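Local structure of possible galactose mutarotase (Streptomyces platensis subsp. rosaceus, 4RNL) at residues Val129-Val138 and Leu150-Leu158; Ser159-Ser167 and Arg333-Ser341. The protein is of unconfirmed function but probably interconverts the alpha and beta anomers of an aldose such as galactose. All blocks are in the same frame, centred on the assembly; numbering follows the deposited sequence.

Contact 1: Val129-Val138 and Leu150-Leu158; sequences VDGGVQLHRV and LDVRVTYTL
In the antiparallel beta hairpin formed by strands 132-139 and 150-159, near one margin of the large sheet of this galactose mutarotase-like beta fold, Gly-132 to Val-138 pair with Thr-157 back to Asp-151. Regular backbone bonding runs from Leu-158 N to Gly-131 O at one end to the Arg-137/Val-152 pair at the other. Gly-132 fits where a CB would run into Tyr-156 O, its CA being 3.3 Å from that oxygen. On the face bearing Leu-135 and Tyr-156 the contact is apolar: Leu-135 CD1 reaches Tyr-156 CE1 at 3.7 Å, while Val-133 CG1 packs near the tyrosine CB. The other face is largely polar. Gln-134 stretches out with CG opposite its backbone N (chi1 179°), which carries NE2 to Thr-155 OG1 at 3.0 Å, the hydroxyl lying close to the amide plane. The Arg-153 guanidinium lies flat on the His-136 ring, centres 3.9 Å apart and planes 14° from parallel, with Gln-134 OE1 near its plane at the edge but not hydrogen-bonded to it. The same imidazole donates from NE2 to Asp-151 OD1 at 2.6 Å; the oxygen sits in the ring plane and accepts on its syn lone pair.

Contact 2: Ser159-Ser167 and Arg333-Ser341; sequences SAGALRIVS and RSETVYAFS
Charged groups join Ser-159-Ser-167 to Arg-333-Ser-341 toward one end, where Arg-164 and Arg-333 share Glu-335. In the conformer described, one of two, Arg-164 NE donates to Glu-335 OE2 at 2.8 Å, with the oxygen in the guanidinium plane; a bend at chi3 (-85°) swings NE to it. Arg-333 grips the other oxygen end-on, NH1 and NH2 both reaching Glu-335 OE1 from one face of the carboxylate, NH2 at 2.9 Å. Replacing Glu-335 with an alanine would probably leave Arg-333, and Arg-164 in this conformer, without their shared counter-charge and free to turn. Backbone bonding makes the two strands antiparallel neighbours in the middle of the large beta sheet of the aldose 1-epimerase fold, although 165 residues separate the segments; Phe-340 N to Gly-161 O (2.9 Å) is the bond nearest the 159-162 type II' turn. A water donates to Ile-165 O at 2.8 Å and hydrogen-bonds Ser-167 OG. Packing contacts occupy both faces. Beside the salt bridges, Val-166 CG1 lies over the Arg-333 guanidinium, and Ala-162 CB meets Val-337 CG1. On the reverse face, Ile-165 CD1 touches Tyr-338 CE1 at 4.0 Å, and Leu-163 O lies in the ring plane at its edge.

Contacts 1 and 2 illustrate how one sheet can be assembled from pairings local and distant in sequence. Contact 1 closes a hairpin; its second strand turns directly into the first of contact 2, whose partner comes from near the C-terminus. The two centres lie 13 Å apart, and the inner strands are themselves paired: Thr-157 O is 2.8 Å from Arg-164 N, and Thr-155 N is 2.8 Å from Val-166 O, both probable hydrogen bonds. Side chains also meet there, Val-154 CG1 packing 3.7 Å from Ile-165 CG2. Four neighbouring strands result, 132-139, 150-159, 162-171 and 332-342, with 268-274 beyond. A glycerol, probably from the crystallisation liquor, lies about 5 Å from the Asp-130 side chain of contact 1.

Contact 1: Val129-Val138 and Leu150-Leu158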
ATOM      1  N   VAL A 129     -12.281  13.893   9.898  1.00 15.28           N
ATOM      2  CA  VAL A 129     -12.128  15.079   9.063  1.00 14.65           C
ATOM      3  C   VAL A 129     -13.246  15.052   8.032  1.00 13.75           C
ATOM      4  O   VAL A 129     -13.971  14.062   7.924  1.00 14.49           O
ATOM      5  CB  VAL A 129     -10.749  15.123   8.360  1.00 13.27           C
ATOM      6  CG1 VAL A 129      -9.619  15.257   9.386  1.00 16.52           C
ATOM      7  CG2 VAL A 129     -10.551  13.895   7.484  1.00 11.86           C
ATOM      8  N   ASP A 130     -13.403  16.132   7.280  1.00 15.98           N
ATOM      9  CA  ASP A 130     -14.420  16.157   6.231  1.00 17.61           C
ATOM     10  C   ASP A 130     -14.173  15.015   5.245  1.00 14.90           C
ATOM     11  O   ASP A 130     -13.086  14.894   4.691  1.00 15.36           O
ATOM     12  CB  ASP A 130     -14.418  17.518   5.530  1.00 18.30           C
ATOM     13  CG  ASP A 130     -15.542  17.665   4.526  1.00 24.85           C
ATOM     14  OD1 ASP A 130     -16.694  17.282   4.836  1.00 22.02           O
ATOM     15  OD2 ASP A 130     -15.276  18.173   3.419  1.00 24.94           O
ATOM     16  N   GLY A 131     -15.174  14.151   5.059  1.00 13.36           N
ATOM     17  CA  GLY A 131     -15.054  13.044   4.120  1.00 16.24           C
ATOM     18  C   GLY A 131     -14.251  11.830   4.571  1.00 13.89           C
ATOM     19  O   GLY A 131     -14.043  10.897   3.790  1.00 12.11           O
ATOM     20  N   GLY A 132     -13.791  11.821   5.820  1.00 13.10           N
ATOM     21  CA  GLY A 132     -13.060  10.661   6.303  1.00 12.91           C
ATOM     22  C   GLY A 132     -12.387  10.729   7.666  1.00 14.10           C
ATOM     23  O   GLY A 132     -12.903  11.314   8.623  1.00 11.56           O
ATOM     24  N   VAL A 133     -11.218  10.099   7.747  1.00 17.91           N
ATOM     25  CA  VAL A 133     -10.490   9.984   9.002  1.00 14.53           C
ATOM     26  C   VAL A 133      -9.004  10.287   8.789  1.00 15.32           C
ATOM     27  O   VAL A 133      -8.404   9.901   7.767  1.00 12.32           O
ATOM     28  CB  VAL A 133     -10.701   8.584   9.642  1.00 10.71           C
ATOM     29  CG1 VAL A 133     -10.248   7.465   8.676  1.00 11.61           C
ATOM     30  CG2 VAL A 133      -9.958   8.472  10.968  1.00 13.21           C
ATOM     31  N   GLN A 134      -8.421  11.016   9.738  1.00 11.46           N
ATOM     32  CA  GLN A 134      -6.988  11.291   9.724  1.00 12.68           C
ATOM     33  C   GLN A 134      -6.297  10.536  10.852  1.00 12.76           C
ATOM     34  O   GLN A 134      -6.668  10.682  12.021  1.00 13.81           O
ATOM     35  CB  GLN A 134      -6.739  12.797   9.867  1.00 13.34           C
ATOM     36  CG  GLN A 134      -5.266  13.215   9.881  1.00 13.91           C
ATOM     37  CD  GLN A 134      -5.104  14.726   9.858  1.00 20.71           C
ATOM     38  OE1 GLN A 134      -4.950  15.360  10.900  1.00 27.11           O
ATOM     39  NE2 GLN A 134      -5.155  15.312   8.667  1.00 17.37           N
ATOM     40  N   LEU A 135      -5.304   9.719  10.496  1.00 10.17           N
ATOM     41  CA  LEU A 135      -4.488   9.011  11.480  1.00 11.80           C
ATOM     42  C   LEU A 135      -3.220   9.808  11.757  1.00 14.25           C
ATOM     43  O   LEU A 135      -2.642  10.413  10.852  1.00 12.93           O
ATOM     44  CB  LEU A 135      -4.113   7.618  10.966  1.00  9.70           C
ATOM     45  CG  LEU A 135      -5.315   6.743  10.622  1.00 11.72           C
ATOM     46  CD1 LEU A 135      -4.866   5.335  10.317  1.00 14.64           C
ATOM     47  CD2 LEU A 135      -6.315   6.745  11.750  1.00 15.70           C
ATOM     48  N   HIS A 136      -2.785   9.811  13.010  1.00 11.05           N
ATOM     49  CA  HIS A 136      -1.610  10.590  13.398  1.00 14.50           C
ATOM     50  C   HIS A 136      -0.771   9.811  14.390  1.00 16.76           C
ATOM     51  O   HIS A 136      -1.301   9.262  15.349  1.00 13.29           O
ATOM     52  CB  HIS A 136      -2.042  11.911  14.035  1.00 14.98           C
ATOM     53  CG  HIS A 136      -0.905  12.716  14.585  1.00 18.83           C
ATOM     54  ND1 HIS A 136      -0.936  13.294  15.836  1.00 21.66           N
ATOM     55  CD2 HIS A 136       0.298  13.046  14.049  1.00 15.25           C
ATOM     56  CE1 HIS A 136       0.198  13.941  16.052  1.00 24.11           C
ATOM     57  NE2 HIS A 136       0.960  13.809  14.979  1.00 22.61           N
ATOM     58  N   ARG A 137       0.542   9.775  14.173  1.00 13.71           N
ATOM     59  CA  ARG A 137       1.443   9.145  15.135  1.00 12.01           C
ATOM     60  C   ARG A 137       2.852   9.664  14.937  1.00 15.29           C
ATOM     61  O   ARG A 137       3.315   9.794  13.805  1.00 15.17           O
ATOM     62  CB  ARG A 137       1.437   7.619  14.958  1.00 11.99           C
ATOM     63  CG  ARG A 137       2.326   6.873  15.945  1.00 16.28           C
ATOM     64  CD  ARG A 137       2.356   5.379  15.629  1.00 16.28           C
ATOM     65  NE  ARG A 137       3.192   4.633  16.565  1.00 15.88           N
ATOM     66  CZ  ARG A 137       4.485   4.387  16.373  1.00 16.07           C
ATOM     67  NH1 ARG A 137       5.095   4.831  15.276  1.00 12.56           N
ATOM     68  NH2 ARG A 137       5.167   3.695  17.280  1.00 20.27           N
ATOM     69  N   VAL A 138       3.534   9.978  16.034  1.00 12.95           N
ATOM     70  CA  VAL A 138       4.945  10.312  15.954  1.00 14.95           C
ATOM     71  C   VAL A 138       5.761   9.044  16.142  1.00 15.59           C
ATOM     72  O   VAL A 138       5.593   8.338  17.140  1.00 15.39           O
ATOM     73  CB  VAL A 138       5.350  11.308  17.033  1.00 19.14           C
ATOM     74  CG1 VAL A 138       6.843  11.605  16.928  1.00 17.93           C
ATOM     75  CG2 VAL A 138       4.521  12.577  16.915  1.00 17.75           C
ATOM     76  N   LEU A 150       9.704  11.231  13.580  1.00 13.63           N
ATOM     77  CA  LEU A 150       8.922  11.509  12.377  1.00 12.53           C
ATOM     78  C   LEU A 150       7.452  11.702  12.745  1.00 14.93           C
ATOM     79  O   LEU A 150       6.796  10.772  13.201  1.00 16.03           O
ATOM     80  CB  LEU A 150       9.077  10.372  11.360  1.00 12.95           C
ATOM     81  CG  LEU A 150       8.478  10.627   9.974  1.00 13.77           C
ATOM     82  CD1 LEU A 150       9.304  11.665   9.206  1.00 12.65           C
ATOM     83  CD2 LEU A 150       8.355   9.333   9.173  1.00 15.55           C
ATOM     84  N   ASP A 151       6.955  12.920  12.545  1.00 14.48           N
ATOM     85  CA  ASP A 151       5.568  13.276  12.840  1.00 13.18           C
ATOM     86  C   ASP A 151       4.731  12.982  11.600  1.00 12.32           C
ATOM     87  O   ASP A 151       4.842  13.683  10.595  1.00 14.64           O
ATOM     88  CB  ASP A 151       5.498  14.768  13.186  1.00 14.78           C
ATOM     89  CG  ASP A 151       4.165  15.175  13.797  1.00 24.02           C
ATOM     90  OD1 ASP A 151       3.240  14.350  13.829  1.00 21.24           O
ATOM     91  OD2 ASP A 151       4.040  16.332  14.250  1.00 30.34           O
ATOM     92  N   VAL A 152       3.896  11.945  11.661  1.00 12.09           N
ATOM     93  CA  VAL A 152       3.217  11.443  10.463  1.00 11.48           C
ATOM     94  C   VAL A 152       1.708  11.589  10.550  1.00 13.92           C
ATOM     95  O   VAL A 152       1.108  11.272  11.579  1.00 13.82           O
ATOM     96  CB  VAL A 152       3.522   9.941  10.227  1.00 16.31           C
ATOM     97  CG1 VAL A 152       2.851   9.440   8.937  1.00 12.29           C
ATOM     98  CG2 VAL A 152       5.018   9.697  10.186  1.00 15.81           C
ATOM     99  N   ARG A 153       1.098  12.058   9.462  1.00 10.54           N
ATOM    100  CA  ARG A 153      -0.355  12.102   9.350  1.00 14.00           C
ATOM    101  C   ARG A 153      -0.765  11.466   8.037  1.00 16.40           C
ATOM    102  O   ARG A 153      -0.212  11.783   6.986  1.00 19.01           O
ATOM    103  CB  ARG A 153      -0.872  13.546   9.389  1.00 15.61           C
ATOM    104  CG  ARG A 153      -0.876  14.146  10.767  1.00 22.41           C
ATOM    105  CD  ARG A 153      -1.451  15.545  10.777  1.00 25.90           C
ATOM    106  NE  ARG A 153      -1.606  16.010  12.154  1.00 32.51           N
ATOM    107  CZ  ARG A 153      -0.608  16.475  12.899  1.00 39.36           C
ATOM    108  NH1 ARG A 153       0.619  16.545  12.397  1.00 40.72           N
ATOM    109  NH2 ARG A 153      -0.839  16.867  14.145  1.00 41.97           N
ATOM    110  N   VAL A 154      -1.736  10.567   8.102  1.00 11.23           N
ATOM    111  CA  VAL A 154      -2.232   9.906   6.906  1.00  9.03           C
ATOM    112  C   VAL A 154      -3.739  10.091   6.880  1.00 11.94           C
ATOM    113  O   VAL A 154      -4.437   9.716   7.823  1.00 12.73           O
ATOM    114  CB  VAL A 154      -1.874   8.413   6.898  1.00  9.16           C
ATOM    115  CG1 VAL A 154      -2.451   7.743   5.658  1.00 11.30           C
ATOM    116  CG2 VAL A 154      -0.358   8.231   6.933  1.00 10.14           C
ATOM    117  N   THR A 155      -4.238  10.700   5.808  1.00 13.17           N
ATOM    118  CA  THR A 155      -5.635  11.088   5.763  1.00 14.97           C
ATOM    119  C   THR A 155      -6.345  10.283   4.695  1.00 13.37           C
ATOM    120  O   THR A 155      -5.949  10.296   3.529  1.00 11.57           O
ATOM    121  CB  THR A 155      -5.778  12.594   5.481  1.00 16.25           C
ATOM    122  OG1 THR A 155      -5.051  13.336   6.472  1.00 18.61           O
ATOM    123  CG2 THR A 155      -7.253  13.015   5.525  1.00 16.30           C
ATOM    124  N   TYR A 156      -7.393   9.578   5.106  1.00  9.38           N
ATOM    125  CA  TYR A 156      -8.170   8.725   4.216  1.00  9.82           C
ATOM    126  C   TYR A 156      -9.517   9.413   4.002  1.00 11.31           C
ATOM    127  O   TYR A 156     -10.270   9.600   4.957  1.00 13.69           O
ATOM    128  CB  TYR A 156      -8.442   7.365   4.870  1.00  9.08           C
ATOM    129  CG  TYR A 156      -7.236   6.518   5.265  1.00  9.05           C
ATOM    130  CD1 TYR A 156      -6.452   6.856   6.369  1.00 12.86           C
ATOM    131  CD2 TYR A 156      -6.925   5.350   4.574  1.00 14.26           C
ATOM    132  CE1 TYR A 156      -5.366   6.061   6.757  1.00 14.22           C
ATOM    133  CE2 TYR A 156      -5.838   4.550   4.952  1.00 11.08           C
ATOM    134  CZ  TYR A 156      -5.067   4.920   6.036  1.00  9.31           C
ATOM    135  OH  TYR A 156      -4.006   4.115   6.416  1.00 11.13           O
ATOM    136  N   THR A 157      -9.827   9.808   2.771  1.00 10.01           N
ATOM    137  CA  THR A 157     -11.141  10.409   2.503  1.00 10.10           C
ATOM    138  C   THR A 157     -11.829   9.757   1.318  1.00 14.81           C
ATOM    139  O   THR A 157     -11.188   9.162   0.452  1.00 14.39           O
ATOM    140  CB  THR A 157     -11.052  11.915   2.253  1.00 11.92           C
ATOM    141  OG1 THR A 157     -10.087  12.167   1.225  1.00 12.53           O
ATOM    142  CG2 THR A 157     -10.627  12.640   3.528  1.00 11.80           C
ATOM    143  N   LEU A 158     -13.148   9.880   1.288  1.00 12.59           N
ATOM    144  CA  LEU A 158     -13.941   9.223   0.268  1.00 14.46           C
ATOM    145  C   LEU A 158     -14.801  10.266  -0.407  1.00 16.72           C
ATOM    146  O   LEU A 158     -15.422  11.092   0.260  1.00 18.27           O
ATOM    147  CB  LEU A 158     -14.828   8.146   0.909  1.00 12.73           C
ATOM    148  CG  LEU A 158     -15.790   7.367   0.015  1.00 14.87           C
ATOM    149  CD1 LEU A 158     -15.030   6.606  -1.078  1.00 15.82           C
ATOM    150  CD2 LEU A 158     -16.631   6.406   0.857  1.00 16.50           C
TER

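Contact 2: Ser159-Ser167 and Arg333-Ser341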
ATOM      1  N   SER A 159     -14.819  10.242  -1.729  1.00 13.72           N
ATOM      2  CA  SER A 159     -15.719  11.097  -2.492  1.00 15.33           C
ATOM      3  C   SER A 159     -16.298  10.270  -3.622  1.00 18.08           C
ATOM      4  O   SER A 159     -15.558   9.854  -4.516  1.00 15.47           O
ATOM      5  CB  SER A 159     -14.963  12.296  -3.065  1.00 24.43           C
ATOM      6  OG  SER A 159     -15.842  13.143  -3.788  1.00 32.89           O
ATOM      7  N   ALA A 160     -17.606  10.020  -3.572  1.00 19.20           N
ATOM      8  CA  ALA A 160     -18.266   9.158  -4.555  1.00 16.34           C
ATOM      9  C   ALA A 160     -17.552   7.811  -4.681  1.00 17.10           C
ATOM     10  O   ALA A 160     -17.490   7.037  -3.724  1.00 17.16           O
ATOM     11  CB  ALA A 160     -18.363   9.858  -5.918  1.00 15.77           C
ATOM     12  N   GLY A 161     -16.990   7.534  -5.855  1.00 13.92           N
ATOM     13  CA  GLY A 161     -16.337   6.255  -6.070  1.00 14.19           C
ATOM     14  C   GLY A 161     -14.832   6.253  -5.864  1.00 16.33           C
ATOM     15  O   GLY A 161     -14.168   5.284  -6.225  1.00 15.12           O
ATOM     16  N   ALA A 162     -14.288   7.322  -5.283  1.00 12.34           N
ATOM     17  CA  ALA A 162     -12.832   7.447  -5.169  1.00 13.98           C
ATOM     18  C   ALA A 162     -12.362   7.527  -3.724  1.00 15.22           C
ATOM     19  O   ALA A 162     -12.830   8.370  -2.963  1.00 12.92           O
ATOM     20  CB  ALA A 162     -12.341   8.668  -5.942  1.00 12.56           C
ATOM     21  N   LEU A 163     -11.417   6.661  -3.361  1.00 10.34           N
ATOM     22  CA  LEU A 163     -10.765   6.723  -2.053  1.00 10.27           C
ATOM     23  C   LEU A 163      -9.429   7.443  -2.199  1.00 15.52           C
ATOM     24  O   LEU A 163      -8.587   7.036  -3.001  1.00 14.27           O
ATOM     25  CB  LEU A 163     -10.489   5.313  -1.521  1.00  9.13           C
ATOM     26  CG  LEU A 163      -9.625   5.223  -0.263  1.00 15.60           C
ATOM     27  CD1 LEU A 163     -10.386   5.774   0.935  1.00 12.28           C
ATOM     28  CD2 LEU A 163      -9.184   3.782  -0.021  1.00 15.98           C
ATOM     29  N   ARG A 164      -9.230   8.497  -1.415  1.00 10.30           N
ATOM     30  CA  ARG A 164      -7.984   9.263  -1.485  0.50 12.32           C
ATOM     31  C   ARG A 164      -7.172   9.070  -0.213  1.00 14.28           C
ATOM     32  O   ARG A 164      -7.700   9.158   0.892  1.00 10.86           O
ATOM     33  CB  ARG A 164      -8.270  10.755  -1.703  0.50 11.37           C
ATOM     34  CG  ARG A 164      -7.027  11.643  -1.654  0.50 11.47           C
ATOM     35  CD  ARG A 164      -7.374  13.124  -1.776  0.50 18.64           C
ATOM     36  NE  ARG A 164      -7.505  13.548  -3.171  0.50 24.23           N
ATOM     37  CZ  ARG A 164      -8.664  13.716  -3.797  0.50 23.88           C
ATOM     38  NH1 ARG A 164      -9.799  13.504  -3.153  0.50 31.54           N
ATOM     39  NH2 ARG A 164      -8.689  14.100  -5.065  0.50 22.33           N
ATOM     40  N   ILE A 165      -5.880   8.784  -0.368  1.00 10.99           N
ATOM     41  CA  ILE A 165      -5.007   8.655   0.804  1.00  9.86           C
ATOM     42  C   ILE A 165      -3.846   9.631   0.663  1.00 11.75           C
ATOM     43  O   ILE A 165      -3.050   9.518  -0.273  1.00 11.62           O
ATOM     44  CB  ILE A 165      -4.439   7.225   0.964  1.00  9.28           C
ATOM     45  CG1 ILE A 165      -5.574   6.199   1.044  1.00  8.51           C
ATOM     46  CG2 ILE A 165      -3.609   7.129   2.235  1.00 11.39           C
ATOM     47  CD1 ILE A 165      -5.086   4.735   1.051  1.00 13.96           C
ATOM     48  N   VAL A 166      -3.758  10.598   1.576  1.00  9.44           N
ATOM     49  CA  VAL A 166      -2.665  11.577   1.535  1.00 11.23           C
ATOM     50  C   VAL A 166      -1.794  11.356   2.755  1.00 13.70           C
ATOM     51  O   VAL A 166      -2.296  11.385   3.879  1.00 11.80           O
ATOM     52  CB  VAL A 166      -3.209  13.021   1.539  1.00 15.97           C
ATOM     53  CG1 VAL A 166      -2.056  14.043   1.509  1.00 16.42           C
ATOM     54  CG2 VAL A 166      -4.155  13.227   0.357  1.00 13.34           C
ATOM     55  N   SER A 167      -0.501  11.120   2.541  1.00 10.10           N
ATOM     56  CA  SER A 167       0.415  10.890   3.655  1.00 13.48           C
ATOM     57  C   SER A 167       1.348  12.092   3.787  1.00 15.44           C
ATOM     58  O   SER A 167       1.943  12.526   2.801  1.00 17.20           O
ATOM     59  CB  SER A 167       1.218   9.604   3.435  1.00 15.17           C
ATOM     60  OG  SER A 167       0.351   8.517   3.110  1.00 16.71           O
ATOM     61  N   ARG A 333       5.163  14.726   1.371  1.00 13.32           N
ATOM     62  CA  ARG A 333       3.763  14.561   0.981  1.00 13.07           C
ATOM     63  C   ARG A 333       3.645  13.539  -0.132  1.00 19.16           C
ATOM     64  O   ARG A 333       4.348  13.613  -1.142  1.00 14.38           O
ATOM     65  CB  ARG A 333       3.136  15.884   0.528  1.00 15.52           C
ATOM     66  CG  ARG A 333       1.637  15.752   0.157  1.00 17.36           C
ATOM     67  CD  ARG A 333       1.057  17.033  -0.466  1.00 20.54           C
ATOM     68  NE  ARG A 333      -0.401  16.961  -0.580  1.00 18.21           N
ATOM     69  CZ  ARG A 333      -1.046  16.425  -1.614  1.00 17.44           C
ATOM     70  NH1 ARG A 333      -0.368  15.922  -2.638  1.00 18.09           N
ATOM     71  NH2 ARG A 333      -2.371  16.385  -1.623  1.00 18.41           N
ATOM     72  N   SER A 334       2.752  12.580   0.050  1.00 14.35           N
ATOM     73  CA  SER A 334       2.488  11.606  -0.993  1.00 13.55           C
ATOM     74  C   SER A 334       0.984  11.440  -1.103  1.00 13.60           C
ATOM     75  O   SER A 334       0.279  11.495  -0.099  1.00 15.69           O
ATOM     76  CB  SER A 334       3.146  10.275  -0.655  1.00 18.17           C
ATOM     77  OG  SER A 334       2.946   9.360  -1.710  1.00 19.25           O
ATOM     78  N   GLU A 335       0.482  11.258  -2.317  1.00 14.76           N
ATOM     79  CA  GLU A 335      -0.957  11.159  -2.499  1.00 10.96           C
ATOM     80  C   GLU A 335      -1.283  10.105  -3.534  1.00 12.83           C
ATOM     81  O   GLU A 335      -0.718  10.101  -4.629  1.00 12.98           O
ATOM     82  CB  GLU A 335      -1.545  12.515  -2.920  1.00 10.12           C
ATOM     83  CG  GLU A 335      -3.038  12.444  -3.288  1.00 17.06           C
ATOM     84  CD  GLU A 335      -3.609  13.781  -3.744  1.00 22.75           C
ATOM     85  OE1 GLU A 335      -2.829  14.733  -3.934  1.00 20.36           O
ATOM     86  OE2 GLU A 335      -4.845  13.878  -3.923  1.00 20.49           O
ATOM     87  N   THR A 336      -2.192   9.209  -3.170  1.00 11.57           N
ATOM     88  CA  THR A 336      -2.636   8.153  -4.062  1.00  9.77           C
ATOM     89  C   THR A 336      -4.168   8.110  -4.037  1.00 14.67           C
ATOM     90  O   THR A 336      -4.788   8.290  -2.987  1.00 11.93           O
ATOM     91  CB  THR A 336      -1.997   6.798  -3.674  1.00 12.48           C
ATOM     92  OG1 THR A 336      -0.565   6.889  -3.834  1.00 13.33           O
ATOM     93  CG2 THR A 336      -2.516   5.680  -4.574  1.00 14.40           C
ATOM     94  N   VAL A 337      -4.779   7.938  -5.204  1.00 12.29           N
ATOM     95  CA  VAL A 337      -6.235   7.912  -5.294  1.00  9.74           C
ATOM     96  C   VAL A 337      -6.657   6.622  -5.977  1.00 14.06           C
ATOM     97  O   VAL A 337      -6.133   6.271  -7.036  1.00 13.46           O
ATOM     98  CB  VAL A 337      -6.784   9.104  -6.105  1.00 13.30           C
ATOM     99  CG1 VAL A 337      -8.315   9.069  -6.127  1.00 13.28           C
ATOM    100  CG2 VAL A 337      -6.287  10.432  -5.540  1.00 16.55           C
ATOM    101  N   TYR A 338      -7.590   5.906  -5.355  1.00 11.72           N
ATOM    102  CA  TYR A 338      -8.143   4.695  -5.933  1.00  9.73           C
ATOM    103  C   TYR A 338      -9.531   5.043  -6.444  1.00 12.38           C
ATOM    104  O   TYR A 338     -10.453   5.197  -5.647  1.00 13.73           O
ATOM    105  CB  TYR A 338      -8.282   3.616  -4.860  1.00 12.42           C
ATOM    106  CG  TYR A 338      -6.983   3.143  -4.237  1.00 14.33           C
ATOM    107  CD1 TYR A 338      -6.301   3.925  -3.310  1.00 22.12           C
ATOM    108  CD2 TYR A 338      -6.468   1.891  -4.549  1.00 16.30           C
ATOM    109  CE1 TYR A 338      -5.121   3.481  -2.729  1.00 21.08           C
ATOM    110  CE2 TYR A 338      -5.300   1.434  -3.970  1.00 19.70           C
ATOM    111  CZ  TYR A 338      -4.632   2.233  -3.063  1.00 28.40           C
ATOM    112  OH  TYR A 338      -3.465   1.773  -2.499  1.00 34.64           O
ATOM    113  N   ALA A 339      -9.687   5.171  -7.759  1.00 12.02           N
ATOM    114  CA  ALA A 339     -10.973   5.560  -8.339  1.00 12.45           C
ATOM    115  C   ALA A 339     -11.653   4.358  -8.985  1.00 12.43           C
ATOM    116  O   ALA A 339     -11.152   3.803  -9.966  1.00 13.75           O
ATOM    117  CB  ALA A 339     -10.788   6.689  -9.359  1.00 13.70           C
ATOM    118  N   PHE A 340     -12.796   3.960  -8.430  1.00 12.33           N
ATOM    119  CA  PHE A 340     -13.517   2.789  -8.922  1.00 11.22           C
ATOM    120  C   PHE A 340     -14.630   3.193  -9.871  1.00 15.07           C
ATOM    121  O   PHE A 340     -15.261   4.237  -9.701  1.00 15.86           O
ATOM    122  CB  PHE A 340     -14.085   1.964  -7.753  1.00 12.00           C
ATOM    123  CG  PHE A 340     -13.022   1.341  -6.882  1.00 13.11           C
ATOM    124  CD1 PHE A 340     -12.434   2.067  -5.854  1.00 11.03           C
ATOM    125  CD2 PHE A 340     -12.593   0.037  -7.112  1.00 16.12           C
ATOM    126  CE1 PHE A 340     -11.438   1.496  -5.058  1.00 12.44           C
ATOM    127  CE2 PHE A 340     -11.609  -0.536  -6.328  1.00 15.58           C
ATOM    128  CZ  PHE A 340     -11.020   0.197  -5.303  1.00 11.95           C
ATOM    129  N   SER A 341     -14.871   2.354 -10.871  1.00 13.92           N
ATOM    130  CA  SER A 341     -15.943   2.577 -11.837  1.00 14.57           C
ATOM    131  C   SER A 341     -16.286   1.228 -12.433  1.00 14.18           C
ATOM    132  O   SER A 341     -15.826   0.197 -11.935  1.00 14.00           O
ATOM    133  CB  SER A 341     -15.489   3.534 -12.937  1.00 16.21           C
ATOM    134  OG  SER A 341     -14.372   3.002 -13.633  1.00 16.55           O
TER
HETATM  135  O   HOH W   1      -0.631   8.224   0.496  1.00 16.78           O